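Local coordinates for glycoside hydrolase family protein (Novosphingobium sp. PP1Y, PDB 6Q2F) that probably hydrolyses alpha-L-rhamnosides, releasing L-rhamnose, and carries a bound sodium ion, at residues G778-A783 and R788-Y793; V845-P850 and A855-G860. All coordinates share one frame; numbering follows the deposited sequence.

Interaction 1: G778-A783 and R788-Y793; sequences GEDLVA and RYKTIY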
ATOM      1  N   GLY A 778       2.061  23.005  26.236  1.00 37.14           N
ATOM      2  CA  GLY A 778       2.574  24.329  25.958  1.00 34.40           C
ATOM      3  C   GLY A 778       2.123  24.752  24.581  1.00 32.15           C
ATOM      4  O   GLY A 778       0.927  24.880  24.303  1.00 32.62           O
ATOM      5  N   GLU A 779       3.085  24.984  23.698  1.00 26.74           N
ATOM      6  CA  GLU A 779       2.774  25.363  22.330  1.00 31.49           C
ATOM      7  C   GLU A 779       2.756  24.158  21.396  1.00 32.65           C
ATOM      8  O   GLU A 779       2.469  24.321  20.208  1.00 34.13           O
ATOM      9  CB  GLU A 779       3.775  26.417  21.833  1.00 31.13           C
ATOM     10  CG  GLU A 779       5.066  25.835  21.216  1.00 38.68           C
ATOM     11  CD  GLU A 779       6.145  25.490  22.244  1.00 42.33           C
ATOM     12  OE1 GLU A 779       7.352  25.613  21.912  1.00 43.78           O
ATOM     13  OE2 GLU A 779       5.788  25.087  23.379  1.00 37.06           O
ATOM     14  N   ASP A 780       3.027  22.962  21.922  1.00 25.52           N
ATOM     15  CA  ASP A 780       3.170  21.737  21.147  1.00 26.96           C
ATOM     16  C   ASP A 780       1.897  20.900  21.201  1.00 27.49           C
ATOM     17  O   ASP A 780       1.050  21.061  22.081  1.00 32.56           O
ATOM     18  CB  ASP A 780       4.323  20.872  21.676  1.00 32.62           C
ATOM     19  CG  ASP A 780       5.696  21.482  21.445  1.00 36.29           C
ATOM     20  OD1 ASP A 780       5.843  22.362  20.576  1.00 35.59           O
ATOM     21  OD2 ASP A 780       6.634  21.053  22.150  1.00 39.93           O
ATOM     22  N   LEU A 781       1.799  19.959  20.270  1.00 28.93           N
ATOM     23  CA  LEU A 781       0.788  18.913  20.316  1.00 28.45           C
ATOM     24  C   LEU A 781       1.494  17.587  20.521  1.00 28.93           C
ATOM     25  O   LEU A 781       2.409  17.239  19.759  1.00 28.43           O
ATOM     26  CB  LEU A 781      -0.034  18.870  19.033  1.00 27.21           C
ATOM     27  CG  LEU A 781      -0.856  20.132  18.861  1.00 33.29           C
ATOM     28  CD1 LEU A 781      -1.285  20.308  17.423  1.00 32.52           C
ATOM     29  CD2 LEU A 781      -2.052  20.052  19.778  1.00 27.31           C
ATOM     30  N   VAL A 782       1.082  16.857  21.547  1.00 25.95           N
ATOM     31  CA  VAL A 782       1.727  15.596  21.861  1.00 29.07           C
ATOM     32  C   VAL A 782       0.688  14.492  21.868  1.00 29.40           C
ATOM     33  O   VAL A 782      -0.501  14.717  22.120  1.00 28.77           O
ATOM     34  CB  VAL A 782       2.472  15.642  23.207  1.00 34.77           C
ATOM     35  CG1 VAL A 782       3.561  16.716  23.166  1.00 37.62           C
ATOM     36  CG2 VAL A 782       1.491  15.906  24.327  1.00 31.08           C
ATOM     37  N   ALA A 783       1.160  13.293  21.564  1.00 25.06           N
ATOM     38  CA  ALA A 783       0.419  12.050  21.591  1.00 24.92           C
ATOM     39  C   ALA A 783       0.977  11.180  22.705  1.00 26.67           C
ATOM     40  O   ALA A 783       2.120  11.370  23.129  1.00 29.09           O
ATOM     41  CB  ALA A 783       0.534  11.316  20.245  1.00 19.57           C
ATOM     42  N   ARG A 788       5.421  14.411  19.001  1.00 28.15           N
ATOM     43  CA  ARG A 788       5.344  15.782  19.491  1.00 26.20           C
ATOM     44  C   ARG A 788       5.520  16.713  18.306  1.00 29.92           C
ATOM     45  O   ARG A 788       6.548  16.663  17.627  1.00 29.87           O
ATOM     46  CB  ARG A 788       6.420  16.050  20.549  1.00 26.59           C
ATOM     47  CG  ARG A 788       6.653  17.535  20.847  1.00 31.49           C
ATOM     48  CD  ARG A 788       7.776  17.731  21.864  1.00 31.11           C
ATOM     49  NE  ARG A 788       7.465  17.089  23.132  1.00 28.28           N
ATOM     50  CZ  ARG A 788       6.758  17.668  24.098  1.00 35.79           C
ATOM     51  NH1 ARG A 788       6.290  18.907  23.935  1.00 30.35           N
ATOM     52  NH2 ARG A 788       6.512  17.012  25.221  1.00 33.12           N
ATOM     53  N   TYR A 789       4.545  17.583  18.073  1.00 26.11           N
ATOM     54  CA  TYR A 789       4.544  18.429  16.893  1.00 27.74           C
ATOM     55  C   TYR A 789       4.435  19.900  17.279  1.00 28.80           C
ATOM     56  O   TYR A 789       3.729  20.263  18.233  1.00 29.90           O
ATOM     57  CB  TYR A 789       3.380  18.063  15.980  1.00 32.43           C
ATOM     58  CG  TYR A 789       3.279  16.579  15.726  1.00 29.01           C
ATOM     59  CD1 TYR A 789       4.032  15.989  14.723  1.00 20.24           C
ATOM     60  CD2 TYR A 789       2.443  15.770  16.489  1.00 31.84           C
ATOM     61  CE1 TYR A 789       3.953  14.622  14.469  1.00 29.45           C
ATOM     62  CE2 TYR A 789       2.337  14.392  16.232  1.00 26.41           C
ATOM     63  CZ  TYR A 789       3.107  13.837  15.228  1.00 30.76           C
ATOM     64  OH  TYR A 789       3.047  12.492  14.978  1.00 29.91           O
ATOM     65  N   LYS A 790       5.106  20.738  16.477  1.00 24.88           N
ATOM     66  CA  LYS A 790       4.991  22.185  16.592  1.00 30.97           C
ATOM     67  C   LYS A 790       3.684  22.703  16.015  1.00 30.94           C
ATOM     68  O   LYS A 790       3.209  23.759  16.443  1.00 25.84           O
ATOM     69  CB  LYS A 790       6.153  22.887  15.876  1.00 30.85           C
ATOM     70  CG  LYS A 790       7.518  22.346  16.216  1.00 31.53           C
ATOM     71  CD  LYS A 790       7.826  22.448  17.692  1.00 33.40           C
ATOM     72  CE  LYS A 790       7.763  23.874  18.206  1.00 38.90           C
ATOM     73  NZ  LYS A 790       8.150  23.905  19.653  1.00 46.59           N
ATOM     74  N   THR A 791       3.094  21.998  15.053  1.00 27.36           N
ATOM     75  CA  THR A 791       1.917  22.531  14.381  1.00 28.60           C
ATOM     76  C   THR A 791       1.164  21.419  13.667  1.00 31.68           C
ATOM     77  O   THR A 791       1.721  20.359  13.356  1.00 25.63           O
ATOM     78  CB  THR A 791       2.295  23.614  13.371  1.00 33.43           C
ATOM     79  OG1 THR A 791       1.104  24.196  12.840  1.00 34.82           O
ATOM     80  CG2 THR A 791       3.075  22.989  12.228  1.00 34.80           C
ATOM     81  N   ILE A 792      -0.113  21.681  13.423  1.00 26.05           N
ATOM     82  CA  ILE A 792      -0.943  20.906  12.516  1.00 32.66           C
ATOM     83  C   ILE A 792      -0.959  21.658  11.202  1.00 33.57           C
ATOM     84  O   ILE A 792      -1.118  22.882  11.188  1.00 37.93           O
ATOM     85  CB  ILE A 792      -2.377  20.742  13.060  1.00 35.21           C
ATOM     86  CG1 ILE A 792      -2.404  19.771  14.239  1.00 34.57           C
ATOM     87  CG2 ILE A 792      -3.323  20.275  11.957  1.00 27.87           C
ATOM     88  CD1 ILE A 792      -3.721  19.780  15.012  1.00 35.54           C
ATOM     89  N   TYR A 793      -0.800  20.943  10.104  1.00 28.56           N
ATOM     90  CA  TYR A 793      -0.928  21.531   8.778  1.00 25.04           C
ATOM     91  C   TYR A 793      -2.213  21.026   8.131  1.00 27.30           C
ATOM     92  O   TYR A 793      -2.482  19.825   8.150  1.00 29.30           O
ATOM     93  CB  TYR A 793       0.283  21.184   7.918  1.00 25.09           C
ATOM     94  CG  TYR A 793       0.179  21.750   6.538  1.00 29.91           C
ATOM     95  CD1 TYR A 793       0.510  23.074   6.289  1.00 30.29           C
ATOM     96  CD2 TYR A 793      -0.248  20.960   5.471  1.00 29.23           C
ATOM     97  CE1 TYR A 793       0.413  23.611   5.016  1.00 33.00           C
ATOM     98  CE2 TYR A 793      -0.349  21.490   4.194  1.00 27.73           C
ATOM     99  CZ  TYR A 793      -0.028  22.818   3.972  1.00 33.40           C
ATOM    100  OH  TYR A 793      -0.136  23.361   2.710  1.00 36.86           O
TER
HETATM  101  O   HOH W   1       0.987  23.231  18.129  1.00 30.59           O
HETATM  102  O   HOH W   2       3.478  25.668  18.128  1.00 31.59           O
HETATM  103  O   HOH W   3       9.043  21.864  20.586  1.00 43.06           O
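K790 and R788 reach across to the carboxylates of E779 and D780, a worked example of a salt-bridge network at the open end of a beta hairpin, opposite its connecting loop. K790 NZ donates to both carboxylates in two salt bridges: it lies 2.9 Å from E779 OE1, which it meets from above the carboxylate plane, and 2.9 Å from D780 OD1, which receives it on its syn lone pair. Bends at chi2 and chi3 (-59° and -58°) fold the lysine back alongside D780, although its CB points away from that strand. The other oxygen, D780 OD2, takes a third salt bridge from R788 NH1 at 2.8 Å on its anti lone pair, close to the guanidinium plane; NH1 also pairs with D777.

Backbone bonds carry the strand pairing. L781 and Y789 form an antiparallel hydrogen-bonded pair, L781 N to Y789 O at 2.8 Å and Y789 N to L781 O at 2.7 Å. At K790 the second strand is broken and changes course, and two waters link E779 O with K790 O.

Carbon packing completes the contact: V782 CG1 covers the centre of the R788 guanidinium, 3.5 Å from CZ, and in an apolar contact L781 CD1 packs tightly across I792 CG1 at 3.4 Å. With both carboxylate oxygens of D780 bonded to cations, its rotation is fixed, and the paired charges probably favour an ionised aspartate.

Interaction 2: V845-P850 and A855-G860; sequences VARLWP and ARVGKG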
ATOM      1  N   VAL A 845     -15.075  28.751  12.368  1.00 34.01           N
ATOM      2  CA  VAL A 845     -14.252  29.211  11.256  1.00 36.92           C
ATOM      3  C   VAL A 845     -13.922  30.686  11.433  1.00 38.45           C
ATOM      4  O   VAL A 845     -12.769  31.097  11.276  1.00 39.41           O
ATOM      5  CB  VAL A 845     -14.940  28.932   9.909  1.00 38.00           C
ATOM      6  CG1 VAL A 845     -14.208  29.659   8.790  1.00 36.75           C
ATOM      7  CG2 VAL A 845     -14.941  27.429   9.621  1.00 36.41           C
ATOM      8  N   ALA A 846     -14.917  31.504  11.799  1.00 36.35           N
ATOM      9  CA  ALA A 846     -14.648  32.928  11.983  1.00 39.96           C
ATOM     10  C   ALA A 846     -13.640  33.165  13.103  1.00 37.54           C
ATOM     11  O   ALA A 846     -12.834  34.089  13.019  1.00 40.92           O
ATOM     12  CB  ALA A 846     -15.953  33.707  12.250  1.00 34.37           C
ATOM     13  N   ARG A 847     -13.644  32.327  14.144  1.00 42.47           N
ATOM     14  CA  ARG A 847     -12.715  32.541  15.251  1.00 41.99           C
ATOM     15  C   ARG A 847     -11.290  32.164  14.865  1.00 47.73           C
ATOM     16  O   ARG A 847     -10.343  32.902  15.169  1.00 50.28           O
ATOM     17  CB  ARG A 847     -13.151  31.757  16.494  1.00 39.59           C
ATOM     18  CG  ARG A 847     -12.519  32.325  17.771  1.00 41.80           C
ATOM     19  CD  ARG A 847     -12.741  31.453  19.006  1.00 43.83           C
ATOM     20  NE  ARG A 847     -11.875  31.918  20.088  1.00 42.66           N
ATOM     21  CZ  ARG A 847     -11.884  31.438  21.329  1.00 43.77           C
ATOM     22  NH1 ARG A 847     -12.716  30.472  21.672  1.00 38.88           N
ATOM     23  NH2 ARG A 847     -11.059  31.937  22.237  1.00 47.00           N
ATOM     24  N   LEU A 848     -11.108  31.023  14.199  1.00 41.78           N
ATOM     25  CA  LEU A 848      -9.753  30.610  13.859  1.00 38.03           C
ATOM     26  C   LEU A 848      -9.205  31.387  12.677  1.00 36.73           C
ATOM     27  O   LEU A 848      -7.985  31.507  12.542  1.00 36.37           O
ATOM     28  CB  LEU A 848      -9.679  29.109  13.548  1.00 33.36           C
ATOM     29  CG  LEU A 848     -10.072  28.075  14.590  1.00 39.23           C
ATOM     30  CD1 LEU A 848      -9.371  26.749  14.364  1.00 34.69           C
ATOM     31  CD2 LEU A 848      -9.847  28.589  15.986  1.00 49.82           C
ATOM     32  N   TRP A 849     -10.075  31.898  11.812  1.00 34.67           N
ATOM     33  CA  TRP A 849      -9.660  32.610  10.602  1.00 39.60           C
ATOM     34  C   TRP A 849     -10.346  33.967  10.561  1.00 45.30           C
ATOM     35  O   TRP A 849     -11.202  34.219   9.704  1.00 45.84           O
ATOM     36  CB  TRP A 849      -9.973  31.787   9.351  1.00 38.68           C
ATOM     37  CG  TRP A 849      -9.062  30.603   9.221  1.00 38.78           C
ATOM     38  CD1 TRP A 849      -7.810  30.600   8.695  1.00 36.85           C
ATOM     39  CD2 TRP A 849      -9.327  29.260   9.641  1.00 31.82           C
ATOM     40  NE1 TRP A 849      -7.277  29.343   8.756  1.00 36.94           N
ATOM     41  CE2 TRP A 849      -8.185  28.499   9.336  1.00 32.99           C
ATOM     42  CE3 TRP A 849     -10.419  28.628  10.239  1.00 33.67           C
ATOM     43  CZ2 TRP A 849      -8.101  27.133   9.606  1.00 30.09           C
ATOM     44  CZ3 TRP A 849     -10.334  27.267  10.516  1.00 32.31           C
ATOM     45  CH2 TRP A 849      -9.184  26.540  10.199  1.00 31.84           C
ATOM     46  N   PRO A 850      -9.985  34.875  11.477  1.00 42.11           N
ATOM     47  CA  PRO A 850     -10.709  36.159  11.564  1.00 40.45           C
ATOM     48  C   PRO A 850     -10.433  37.093  10.408  1.00 40.28           C
ATOM     49  O   PRO A 850     -11.239  38.002  10.165  1.00 41.85           O
ATOM     50  CB  PRO A 850     -10.216  36.760  12.885  1.00 39.54           C
ATOM     51  CG  PRO A 850      -8.872  36.191  13.063  1.00 38.94           C
ATOM     52  CD  PRO A 850      -8.920  34.781  12.489  1.00 34.87           C
ATOM     53  N   ALA A 855      -3.374  34.899  13.185  1.00 43.28           N
ATOM     54  CA  ALA A 855      -4.137  35.357  14.330  1.00 46.14           C
ATOM     55  C   ALA A 855      -3.790  34.567  15.585  1.00 49.36           C
ATOM     56  O   ALA A 855      -3.650  33.335  15.549  1.00 51.66           O
ATOM     57  CB  ALA A 855      -5.635  35.241  14.059  1.00 41.77           C
ATOM     58  N   ARG A 856      -3.651  35.295  16.692  1.00 45.41           N
ATOM     59  CA  ARG A 856      -3.651  34.697  18.016  1.00 42.57           C
ATOM     60  C   ARG A 856      -5.091  34.359  18.377  1.00 39.86           C
ATOM     61  O   ARG A 856      -5.983  35.207  18.290  1.00 38.93           O
ATOM     62  CB  ARG A 856      -3.035  35.651  19.041  1.00 51.67           C
ATOM     63  CG  ARG A 856      -1.542  35.384  19.329  1.00 60.31           C
ATOM     64  CD  ARG A 856      -0.788  35.075  18.053  1.00 70.18           C
ATOM     65  NE  ARG A 856       0.654  34.986  18.260  1.00 77.16           N
ATOM     66  CZ  ARG A 856       1.548  35.359  17.350  1.00 79.93           C
ATOM     67  NH1 ARG A 856       1.136  35.847  16.181  1.00 79.89           N
ATOM     68  NH2 ARG A 856       2.845  35.260  17.610  1.00 80.00           N
ATOM     69  N   VAL A 857      -5.321  33.104  18.751  1.00 43.66           N
ATOM     70  CA  VAL A 857      -6.656  32.547  18.935  1.00 43.95           C
ATOM     71  C   VAL A 857      -6.606  31.775  20.243  1.00 36.50           C
ATOM     72  O   VAL A 857      -5.986  30.702  20.305  1.00 33.56           O
ATOM     73  CB  VAL A 857      -7.062  31.623  17.774  1.00 45.64           C
ATOM     74  CG1 VAL A 857      -8.512  31.129  17.928  1.00 35.53           C
ATOM     75  CG2 VAL A 857      -6.831  32.313  16.424  1.00 32.84           C
ATOM     76  N   GLY A 858      -7.255  32.304  21.277  1.00 38.02           N
ATOM     77  CA  GLY A 858      -7.053  31.736  22.592  1.00 36.77           C
ATOM     78  C   GLY A 858      -5.585  31.811  22.942  1.00 39.16           C
ATOM     79  O   GLY A 858      -4.914  32.813  22.680  1.00 31.40           O
ATOM     80  N   LYS A 859      -5.057  30.739  23.518  1.00 38.02           N
ATOM     81  CA  LYS A 859      -3.631  30.732  23.801  1.00 36.80           C
ATOM     82  C   LYS A 859      -2.792  30.266  22.614  1.00 37.52           C
ATOM     83  O   LYS A 859      -1.568  30.209  22.737  1.00 38.45           O
ATOM     84  CB  LYS A 859      -3.339  29.856  25.024  1.00 31.53           C
ATOM     85  CG  LYS A 859      -4.236  30.183  26.218  1.00 35.74           C
ATOM     86  CD  LYS A 859      -3.597  29.724  27.519  1.00 48.67           C
ATOM     87  CE  LYS A 859      -4.552  28.889  28.356  1.00 53.56           C
ATOM     88  NZ  LYS A 859      -4.728  29.447  29.724  1.00 46.24           N
ATOM     89  N   GLY A 860      -3.408  29.953  21.472  1.00 35.23           N
ATOM     90  CA  GLY A 860      -2.711  29.404  20.332  1.00 32.47           C
ATOM     91  C   GLY A 860      -2.663  30.347  19.147  1.00 31.96           C
ATOM     92  O   GLY A 860      -2.784  31.574  19.278  1.00 31.23           O
TER
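The C-terminal end of helix 838-848 packs here against the hairpin of strands 854-857 and 860-863, a small instance of helix-on-sheet packing at the margin of a mixed sheet. The hairpin turns through a type II' beta turn from V857 to G860, closed by V857 N to G860 O at 3.0 Å and G860 N to V857 O at 2.9 Å; G858 takes the positive phi of its second position.

V857 makes the largest contribution from the strand side. Its CB points toward the helix, and with CG1 anti to the backbone N (chi1 -176°) that methyl meets CD2 of L848 at 3.5 Å, a tight contact in which the two side chains cross at about a right angle. Both V857 methyls, CG1 and CG2, also lie 3.8 Å from R847 O in the last turn of the helix. V862 and V813 also touch V857, so the contact continues into the neighbouring strand and helix 803-814.

A second apolar touch lies past the helix end, where CG of the P850 ring rests on the CB methyl of A855 at 3.5 Å. On the turn side R847 is extended from CG to NE, carrying the guanidinium obliquely past V857, and NH2 comes to 3.9 Å from G858 N, a distance of packing rather than bonding.

The two segments are thus held together by van der Waals packing, mostly of methyl and methylene groups, with neither hydrogen bond nor salt bridge between them; R847 lies loosely along V857, its NE nearest CG1, and leaves its charged end beside the turn.

Overall arrangement
Both contacts belong to one mixed sheet in the alpha-L-rhamnosidase part of the chain, and interaction 1 is complete before interaction 2 begins. Their centres are about 16 Å apart and their nearest atoms about 6 Å, so the two do not meet. Strand 788-794 of interaction 1 pairs in parallel with strand 818-820, which pairs in turn with strand 860-863, the antiparallel partner of strand 854-857 in interaction 2. Interaction 1 holds a hairpin inside the sheet, whereas interaction 2 packs helix 838-848 against the outer strand 854-857. The same sheet of this enzyme is therefore stabilised by charge and backbone bonding at one place and by packing against a helix at the other.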